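Local coordinates for protein enoyl-CoA hydratase (Mycobacterium thermoresistibile, PDB 3T3W) that binds a zinc ion and probably catalyses the hydration of enoyl-CoA thioesters in lipid metabolism, at residues M157-V162 against T254-A259. Numbering follows the deposited sequence. Where two conformers were deposited one is given.
Sequences MDIGGV and TGHGNA. Unlike the reference sequence in segment 157-162: Asp158 (reference Gly). With ZN (zinc ion), chain T.
Ile159 sets the end of its side chain against the backbone of helix 241-263 at Gly255 and His256, joining the loop that follows strand 149-151 of this crotonase-fold chain to its last helix. The approach is close: the CA atoms of Ile159 and Gly255 lie 4.6 Å apart, and Ile159 CD1 comes within 3.5 Å of Gly255 C. Gly255 has no side chain on this side, and the methyl lies directly on its backbone. The first torsion sets CG1 beside the backbone N and anti to the carbonyl carbon; chi2 (-61°) then brings CD1 over one face of the His256 imidazole. Ile159 CD1 stands 4.1 Å from the centroid of that ring. At 21° off the ring normal, this meets the geometry of a CH-pi contact. The same ring binds zinc through His256 NE2 at 2.1 Å; Glu102, Glu163, His252 and a water also ligate the metal. His256 ND1 is hydrogen-bonded to Pro266 O, a second-shell bond that helps fix the ring's rotation, and Gly161 O similarly accepts from His252 ND1.

Asp158, which differs from the reference sequence, covers Gly255 with its carbonyl and reaches toward Asn258 with its carboxylate. Asp158 O lies 3.6 Å from Gly255 CA, but no direct hydrogen bond crosses the contact. In one of the two Asp158 conformers, OD1 is 3.8 Å from Asn258 ND2, with carboxylate and amide planes 57° apart. Asn258 OD1 is held by Glu96 N of a neighbouring subunit. In that conformer a water 2.8 Å from Asp158 OD1 links loop to helix, accepting from Asn258 ND2 at 3.3 Å.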
ATOM      1  N   MET F 157       6.205  31.285  -1.550  1.00 16.36           N
ATOM      2  CA  MET F 157       4.827  31.767  -1.539  1.00 18.27           C
ATOM      3  C   MET F 157       3.947  31.061  -0.499  1.00 17.27           C
ATOM      4  O   MET F 157       2.740  31.175  -0.563  1.00 19.65           O
ATOM      5  CB  MET F 157       4.194  31.552  -2.912  1.00 21.12           C
ATOM      6  CG  MET F 157       4.816  32.357  -4.008  1.00 26.17           C
ATOM      7  SD  MET F 157       3.990  31.958  -5.578  1.00 35.87           S
ATOM      8  CE  MET F 157       4.840  33.136  -6.646  1.00 35.90           C
ATOM      9  N   ASP F 158       4.569  30.348   0.432  1.00 15.87           N
ATOM     10  CA  ASP F 158       3.908  29.650   1.534  0.50 16.41           C
ATOM     11  C   ASP F 158       3.228  28.345   1.188  1.00 15.57           C
ATOM     12  O   ASP F 158       2.364  27.882   1.929  1.00 15.56           O
ATOM     13  CB  ASP F 158       2.987  30.557   2.362  0.50 18.21           C
ATOM     14  CG  ASP F 158       3.597  30.867   3.729  0.50 19.79           C
ATOM     15  OD1 ASP F 158       3.597  30.005   4.677  0.50 20.85           O
ATOM     16  OD2 ASP F 158       4.148  31.955   3.798  0.50 20.31           O
ATOM     17  N   ILE F 159       3.667  27.705   0.114  1.00 13.98           N
ATOM     18  CA  ILE F 159       3.048  26.487  -0.336  1.00 13.53           C
ATOM     19  C   ILE F 159       4.059  25.348  -0.405  1.00 12.20           C
ATOM     20  O   ILE F 159       5.195  25.566  -0.833  1.00 11.79           O
ATOM     21  CB  ILE F 159       2.492  26.687  -1.775  1.00 14.14           C
ATOM     22  CG1 ILE F 159       1.623  27.929  -1.865  1.00 15.97           C
ATOM     23  CG2 ILE F 159       1.718  25.459  -2.216  1.00 13.98           C
ATOM     24  CD1 ILE F 159       0.413  27.879  -0.979  1.00 15.07           C
ATOM     25  N   GLY F 160       3.669  24.141   0.008  1.00 11.07           N
ATOM     26  CA  GLY F 160       4.584  23.025   0.058  1.00 10.49           C
ATOM     27  C   GLY F 160       4.776  22.262  -1.255  1.00 10.34           C
ATOM     28  O   GLY F 160       4.421  21.071  -1.328  1.00 10.93           O
ATOM     29  N   GLY F 161       5.249  22.945  -2.292  1.00  9.46           N
ATOM     30  CA  GLY F 161       5.401  22.321  -3.605  1.00  9.57           C
ATOM     31  C   GLY F 161       4.118  22.486  -4.409  1.00  9.29           C
ATOM     32  O   GLY F 161       3.023  22.722  -3.843  1.00  9.17           O
ATOM     33  N   VAL F 162       4.220  22.309  -5.717  1.00  9.45           N
ATOM     34  CA  VAL F 162       3.032  22.441  -6.605  1.00  8.99           C
ATOM     35  C   VAL F 162       2.011  21.319  -6.380  1.00 10.04           C
ATOM     36  O   VAL F 162       2.238  20.343  -5.607  1.00 10.03           O
ATOM     37  CB  VAL F 162       3.447  22.513  -8.088  1.00  9.35           C
ATOM     38  CG1 VAL F 162       4.253  23.817  -8.344  1.00  9.36           C
ATOM     39  CG2 VAL F 162       4.262  21.269  -8.487  1.00  8.98           C
ATOM     40  N   THR F 254      -3.631  23.073   2.172  1.00  9.04           N
ATOM     41  CA  THR F 254      -3.448  23.672   3.508  1.00  9.27           C
ATOM     42  C   THR F 254      -2.518  24.900   3.411  1.00  9.51           C
ATOM     43  O   THR F 254      -2.577  25.793   4.279  1.00  9.81           O
ATOM     44  CB  THR F 254      -2.899  22.702   4.595  1.00  9.37           C
ATOM     45  OG1 THR F 254      -1.530  22.325   4.300  1.00  9.17           O
ATOM     46  CG2 THR F 254      -3.822  21.479   4.722  1.00  9.03           C
ATOM     47  N   GLY F 255      -1.650  24.928   2.397  1.00  9.33           N
ATOM     48  CA  GLY F 255      -0.789  26.107   2.165  1.00  9.57           C
ATOM     49  C   GLY F 255      -1.594  27.299   1.776  1.00  9.55           C
ATOM     50  O   GLY F 255      -1.445  28.425   2.322  1.00  9.91           O
ATOM     51  N   HIS F 256      -2.497  27.066   0.840  1.00 10.05           N
ATOM     52  CA  HIS F 256      -3.419  28.122   0.449  1.00 10.34           C
ATOM     53  C   HIS F 256      -4.263  28.573   1.608  1.00 10.78           C
ATOM     54  O   HIS F 256      -4.486  29.783   1.775  1.00 10.61           O
ATOM     55  CB  HIS F 256      -4.354  27.708  -0.677  1.00 10.40           C
ATOM     56  CG  HIS F 256      -3.684  27.585  -2.009  1.00 10.86           C
ATOM     57  ND1 HIS F 256      -3.015  28.635  -2.582  1.00 11.79           N
ATOM     58  CD2 HIS F 256      -3.561  26.526  -2.882  1.00 10.37           C
ATOM     59  CE1 HIS F 256      -2.535  28.247  -3.771  1.00 12.11           C
ATOM     60  NE2 HIS F 256      -2.869  26.970  -3.972  1.00 10.65           N
ATOM     61  N   GLY F 257      -4.766  27.618   2.393  1.00 10.48           N
ATOM     62  CA  GLY F 257      -5.562  27.931   3.562  1.00 11.11           C
ATOM     63  C   GLY F 257      -4.805  28.801   4.542  1.00 11.21           C
ATOM     64  O   GLY F 257      -5.321  29.807   5.076  1.00 11.97           O
ATOM     65  N   ASN F 258      -3.551  28.467   4.762  1.00 11.16           N
ATOM     66  CA  ASN F 258      -2.776  29.288   5.669  1.00 11.60           C
ATOM     67  C   ASN F 258      -2.468  30.682   5.122  1.00 12.69           C
ATOM     68  O   ASN F 258      -2.564  31.696   5.853  1.00 14.46           O
ATOM     69  CB  ASN F 258      -1.478  28.612   6.047  1.00 11.08           C
ATOM     70  CG  ASN F 258      -0.753  29.338   7.156  1.00 11.45           C
ATOM     71  OD1 ASN F 258      -1.302  29.519   8.221  1.00 11.60           O
ATOM     72  ND2 ASN F 258       0.494  29.748   6.903  1.00 11.49           N
ATOM     73  N   ALA F 259      -2.105  30.763   3.855  1.00 13.41           N
ATOM     74  CA  ALA F 259      -1.771  32.059   3.213  1.00 14.93           C
ATOM     75  C   ALA F 259      -2.967  32.993   3.277  1.00 16.54           C
ATOM     76  O   ALA F 259      -2.828  34.196   3.583  1.00 17.08           O
ATOM     77  CB  ALA F 259      -1.352  31.838   1.768  1.00 14.99           C
TER
HETATM   78 ZN    ZN T 301      -2.257  25.899  -5.683  1.00 11.01          ZN
HETATM   79  O   HOH W   1       1.528  28.181   4.245  1.00 26.13           O
HETATM   80  O   HOH W   2      -0.595  27.163  -6.007  1.00 11.42           O